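Local coordinates for protein CDA peptide synthetase I (Streptomyces coelicolor, PDB 5DU9) that belongs to the nonribosomal peptide synthetases, large multidomain enzymes, and is represented here by a condensation domain of the CoA-dependent acyltransferase-like fold, at residues 270-281 / 424-435. The protein carries 1 engineered substitution. Sequence-based numbering, arbitrary orientation.
Sequences VVIAGVAAFLHR and LQERFVRFLAEL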
loop_
_atom_site.group_PDB
_atom_site.type_symbol
_atom_site.label_atom_id
_atom_site.label_comp_id
_atom_site.label_asym_id
_atom_site.label_seq_id
_atom_site.Cartn_x
_atom_site.Cartn_y
_atom_site.Cartn_z
ATOM N N VAL A 270 16.215 -7.993 0.138
ATOM C CA VAL A 270 16.678 -8.733 -1.031
ATOM C C VAL A 270 15.884 -8.293 -2.260
ATOM O O VAL A 270 16.438 -8.110 -3.341
ATOM C CB VAL A 270 16.544 -10.260 -0.826
ATOM C CG1 VAL A 270 16.902 -11.026 -2.101
ATOM C CG2 VAL A 270 17.425 -10.715 0.331
ATOM N N VAL A 271 14.579 -8.113 -2.094
ATOM C CA VAL A 271 13.743 -7.664 -3.203
ATOM C C VAL A 271 14.124 -6.250 -3.643
ATOM O O VAL A 271 14.247 -5.980 -4.836
ATOM C CB VAL A 271 12.251 -7.721 -2.821
ATOM C CG1 VAL A 271 11.374 -7.095 -3.899
ATOM C CG2 VAL A 271 11.835 -9.161 -2.588
ATOM N N ILE A 272 14.302 -5.347 -2.684
ATOM C CA ILE A 272 14.700 -3.984 -3.010
ATOM C C ILE A 272 16.034 -3.994 -3.759
ATOM O O ILE A 272 16.191 -3.309 -4.771
ATOM C CB ILE A 272 14.796 -3.113 -1.736
ATOM C CG1 ILE A 272 13.400 -2.884 -1.164
ATOM C CG2 ILE A 272 15.436 -1.768 -2.038
ATOM C CD1 ILE A 272 13.389 -2.351 0.263
ATOM N N ALA A 273 16.990 -4.778 -3.271
ATOM C CA ALA A 273 18.274 -4.913 -3.958
ATOM C C ALA A 273 18.081 -5.452 -5.375
ATOM O O ALA A 273 18.766 -5.031 -6.309
ATOM C CB ALA A 273 19.206 -5.820 -3.166
ATOM N N GLY A 274 17.139 -6.377 -5.533
ATOM C CA GLY A 274 16.823 -6.929 -6.837
ATOM C C GLY A 274 16.300 -5.881 -7.803
ATOM O O GLY A 274 16.683 -5.862 -8.969
ATOM N N VAL A 275 15.417 -5.010 -7.323
ATOM C CA VAL A 275 14.923 -3.919 -8.153
ATOM C C VAL A 275 16.073 -2.979 -8.517
ATOM O O VAL A 275 16.205 -2.575 -9.666
ATOM C CB VAL A 275 13.791 -3.130 -7.455
ATOM C CG1 VAL A 275 13.341 -1.962 -8.322
ATOM C CG2 VAL A 275 12.612 -4.038 -7.161
ATOM N N ALA A 276 16.913 -2.642 -7.543
ATOM C CA ALA A 276 18.055 -1.770 -7.800
ATOM C C ALA A 276 18.979 -2.370 -8.856
ATOM O O ALA A 276 19.423 -1.680 -9.770
ATOM C CB ALA A 276 18.825 -1.510 -6.513
ATOM N N ALA A 277 19.265 -3.661 -8.722
ATOM C CA ALA A 277 20.117 -4.365 -9.672
ATOM C C ALA A 277 19.478 -4.411 -11.056
ATOM O O ALA A 277 20.156 -4.252 -12.071
ATOM C CB ALA A 277 20.403 -5.774 -9.174
ATOM N N PHE A 278 18.168 -4.631 -11.086
ATOM C CA PHE A 278 17.411 -4.662 -12.335
ATOM C C PHE A 278 17.478 -3.316 -13.058
ATOM O O PHE A 278 17.712 -3.258 -14.267
ATOM C CB PHE A 278 15.955 -5.043 -12.050
ATOM C CG PHE A 278 15.084 -5.104 -13.275
ATOM C CD1 PHE A 278 15.218 -6.138 -14.187
ATOM C CD2 PHE A 278 14.120 -4.139 -13.504
ATOM C CE1 PHE A 278 14.413 -6.204 -15.310
ATOM C CE2 PHE A 278 13.311 -4.197 -14.627
ATOM C CZ PHE A 278 13.462 -5.232 -15.532
ATOM N N LEU A 279 17.273 -2.236 -12.313
ATOM C CA LEU A 279 17.345 -0.899 -12.885
ATOM C C LEU A 279 18.753 -0.616 -13.388
ATOM O O LEU A 279 18.930 -0.078 -14.476
ATOM C CB LEU A 279 16.933 0.158 -11.858
ATOM C CG LEU A 279 15.473 0.126 -11.405
ATOM C CD1 LEU A 279 15.227 1.222 -10.381
ATOM C CD2 LEU A 279 14.513 0.252 -12.571
ATOM N N HIS A 280 19.753 -0.985 -12.594
ATOM C CA HIS A 280 21.146 -0.770 -12.976
ATOM C C HIS A 280 21.518 -1.537 -14.244
ATOM O O HIS A 280 22.165 -0.996 -15.141
ATOM C CB HIS A 280 22.082 -1.179 -11.836
ATOM C CG HIS A 280 23.515 -1.301 -12.253
ATOM N ND1 HIS A 280 24.305 -0.206 -12.526
ATOM C CD2 HIS A 280 24.294 -2.389 -12.451
ATOM C CE1 HIS A 280 25.514 -0.615 -12.873
ATOM N NE2 HIS A 280 25.533 -1.935 -12.837
ATOM N N ARG A 281 21.112 -2.799 -14.314
ATOM C CA ARG A 281 21.466 -3.651 -15.448
ATOM C C ARG A 281 20.749 -3.209 -16.721
ATOM O O ARG A 281 21.294 -3.322 -17.823
ATOM C CB ARG A 281 21.130 -5.110 -15.138
ATOM C CG ARG A 281 21.807 -6.120 -16.053
ATOM C CD ARG A 281 23.262 -6.355 -15.666
ATOM N NE ARG A 281 23.837 -7.475 -16.408
ATOM C CZ ARG A 281 24.571 -7.365 -17.513
ATOM N NH1 ARG A 281 24.857 -6.175 -18.028
ATOM N NH2 ARG A 281 25.035 -8.457 -18.103
ATOM N N LEU A 424 7.475 -6.574 -18.625
ATOM C CA LEU A 424 8.449 -6.046 -17.675
ATOM C C LEU A 424 8.487 -6.855 -16.385
ATOM O O LEU A 424 9.550 -7.157 -15.836
ATOM C CB LEU A 424 8.114 -4.592 -17.351
ATOM C CG LEU A 424 9.205 -3.760 -16.689
ATOM C CD1 LEU A 424 10.342 -3.513 -17.661
ATOM C CD2 LEU A 424 8.620 -2.450 -16.201
ATOM N N GLN A 425 7.301 -7.185 -15.897
ATOM C CA GLN A 425 7.151 -7.891 -14.640
ATOM C C GLN A 425 7.712 -9.312 -14.724
ATOM O O GLN A 425 8.370 -9.770 -13.795
ATOM C CB GLN A 425 5.672 -7.866 -14.244
ATOM C CG GLN A 425 5.082 -9.073 -13.588
ATOM C CD GLN A 425 3.587 -8.886 -13.422
ATOM O OE1 GLN A 425 2.795 -9.339 -14.247
ATOM N NE2 GLN A 425 3.198 -8.171 -12.376
ATOM N N GLU A 426 7.486 -9.998 -15.842
ATOM C CA GLU A 426 8.059 -11.328 -16.020
ATOM C C GLU A 426 9.583 -11.250 -16.128
ATOM O O GLU A 426 10.298 -12.075 -15.555
ATOM C CB GLU A 426 7.473 -12.010 -17.258
ATOM C CG GLU A 426 8.008 -13.422 -17.500
ATOM C CD GLU A 426 7.834 -14.333 -16.298
ATOM O OE1 GLU A 426 6.677 -14.573 -15.892
ATOM O OE2 GLU A 426 8.856 -14.805 -15.755
ATOM N N ARG A 427 10.071 -10.249 -16.856
ATOM C CA ARG A 427 11.509 -10.034 -17.001
ATOM C C ARG A 427 12.164 -9.770 -15.652
ATOM O O ARG A 427 13.230 -10.311 -15.344
ATOM C CB ARG A 427 11.788 -8.864 -17.941
ATOM C CG ARG A 427 13.254 -8.702 -18.295
ATOM C CD ARG A 427 13.479 -7.498 -19.191
ATOM N NE ARG A 427 12.653 -7.557 -20.392
ATOM C CZ ARG A 427 12.314 -6.501 -21.127
ATOM N NH1 ARG A 427 12.722 -5.285 -20.784
ATOM N NH2 ARG A 427 11.557 -6.660 -22.202
ATOM N N PHE A 428 11.524 -8.929 -14.847
ATOM C CA PHE A 428 12.070 -8.588 -13.546
ATOM C C PHE A 428 12.129 -9.800 -12.627
ATOM O O PHE A 428 13.148 -10.054 -11.994
ATOM C CB PHE A 428 11.247 -7.489 -12.878
ATOM C CG PHE A 428 11.485 -7.390 -11.406
ATOM C CD1 PHE A 428 12.706 -6.954 -10.919
ATOM C CD2 PHE A 428 10.501 -7.747 -10.507
ATOM C CE1 PHE A 428 12.937 -6.878 -9.568
ATOM C CE2 PHE A 428 10.727 -7.665 -9.151
ATOM C CZ PHE A 428 11.949 -7.231 -8.682
ATOM N N VAL A 429 11.034 -10.552 -12.552
ATOM C CA VAL A 429 10.984 -11.695 -11.647
ATOM C C VAL A 429 12.021 -12.752 -12.040
ATOM O O VAL A 429 12.612 -13.390 -11.167
ATOM C CB VAL A 429 9.574 -12.328 -11.605
ATOM C CG1 VAL A 429 9.588 -13.654 -10.844
ATOM C CG2 VAL A 429 8.586 -11.372 -10.949
ATOM N N ARG A 430 12.254 -12.934 -13.339
ATOM C CA ARG A 430 13.263 -13.891 -13.792
ATOM C C ARG A 430 14.660 -13.446 -13.352
ATOM O O ARG A 430 15.460 -14.253 -12.875
ATOM C CB ARG A 430 13.217 -14.061 -15.314
ATOM C CG ARG A 430 14.327 -14.956 -15.863
ATOM C CD ARG A 430 14.129 -15.281 -17.338
ATOM N NE ARG A 430 13.861 -14.090 -18.140
ATOM C CZ ARG A 430 13.812 -14.073 -19.468
ATOM N NH1 ARG A 430 14.020 -15.185 -20.162
ATOM N NH2 ARG A 430 13.559 -12.938 -20.106
ATOM N N PHE A 431 14.949 -12.159 -13.509
ATOM C CA PHE A 431 16.242 -11.613 -13.113
ATOM C C PHE A 431 16.420 -11.694 -11.595
ATOM O O PHE A 431 17.468 -12.121 -11.109
ATOM C CB PHE A 431 16.373 -10.166 -13.598
ATOM C CG PHE A 431 17.766 -9.600 -13.487
ATOM C CD1 PHE A 431 18.822 -10.166 -14.184
ATOM C CD2 PHE A 431 18.012 -8.484 -12.703
ATOM C CE1 PHE A 431 20.102 -9.634 -14.091
ATOM C CE2 PHE A 431 19.285 -7.952 -12.610
ATOM C CZ PHE A 431 20.328 -8.528 -13.305
ATOM N N LEU A 432 15.388 -11.291 -10.857
ATOM C CA LEU A 432 15.385 -11.378 -9.399
ATOM C C LEU A 432 15.698 -12.794 -8.913
ATOM O O LEU A 432 16.519 -12.984 -8.022
ATOM C CB LEU A 432 14.030 -10.921 -8.849
ATOM C CG LEU A 432 13.797 -11.068 -7.342
ATOM C CD1 LEU A 432 14.759 -10.195 -6.559
ATOM C CD2 LEU A 432 12.354 -10.736 -6.979
ATOM N N ALA A 433 15.041 -13.785 -9.506
ATOM C CA ALA A 433 15.220 -15.173 -9.096
ATOM C C ALA A 433 16.638 -15.662 -9.377
ATOM O O ALA A 433 17.201 -16.435 -8.600
ATOM C CB ALA A 433 14.207 -16.064 -9.797
ATOM N N GLU A 434 17.208 -15.222 -10.496
ATOM C CA GLU A 434 18.577 -15.579 -10.854
ATOM C C GLU A 434 19.582 -14.976 -9.869
ATOM O O GLU A 434 20.540 -15.634 -9.459
ATOM C CB GLU A 434 18.891 -15.112 -12.277
ATOM C CG GLU A 434 20.235 -15.583 -12.814
ATOM C CD GLU A 434 20.261 -17.071 -13.122
ATOM O OE1 GLU A 434 19.182 -17.655 -13.356
ATOM O OE2 GLU A 434 21.365 -17.656 -13.127
ATOM N N LEU A 435 19.365 -13.720 -9.498
ATOM C CA LEU A 435 20.214 -13.052 -8.521
ATOM C C LEU A 435 20.151 -13.764 -7.176
ATOM O O LEU A 435 21.178 -14.046 -6.556
ATOM C CB LEU A 435 19.794 -11.590 -8.346
ATOM C CG LEU A 435 20.050 -10.664 -9.534
ATOM C CD1 LEU A 435 19.339 -9.336 -9.322
ATOM C CD2 LEU A 435 21.539 -10.448 -9.737
#
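The ring of Phe-278 drops as a knob into a hole on the helix 424-435, walled by Leu-424, Arg-427, Phe-428 and Phe-431, and the pair is a compact example of how two helices mesh by bump and hollow. A chi1 of -180°, which sets CG of Phe-278 opposite the backbone N and beside the carbonyl carbon, swings the ring out over the Phe-428 backbone. CB of Phe-428 sits over the middle of its face, 4.1 Å from the ring centroid, in a CH-pi contact, and the Phe-428 ring turns an edge to the Phe-278 ring in a T-shaped pair, planes at 74°. The rim of Phe-278 is lined in turn: Phe-431 CD2 lies 3.9 Å from its CD1, Arg-427 CG flanks CE1, and Leu-424 CD1 meets CZ.

A shallow hollow on helix 270-281 lies at Gly-274, which has no side chain, and the CA atoms of Gly-274 and Leu-432 approach to 5.3 Å. Leu-432 pushes CD1 to within 3.9 Å of Gly-274 CA. CE1 at the edge of the Phe-428 ring lies 3.9 Å from Gly-274 C, in the ring plane. Beyond it, Phe-428 CZ touches Val-275 CG2 at 3.6 Å. About one turn further along, Leu-435 CD1 packs on the methyl of Ala-277, CB to CD1 3.7 Å. Phe-431 reaches past Phe-278, and the Arg-281 chain crosses it at about a right angle, CG against CZ; the polar end of Arg-281 turns to Val-446 O, outside the two helices, through a hydrogen bond from NE.

The axes pass 9.5 Å apart at 114°, joining two helices of the C-terminal half of the condensation domain, with strand 242-248 behind helix 424-435 and helix 325-341 beside helix 270-281. With no hydrogen bond or salt bridge between the segments, this largely buried contact is held by dispersion, CH-pi and aromatic contacts, and so probably depends on close fit and the exclusion of water.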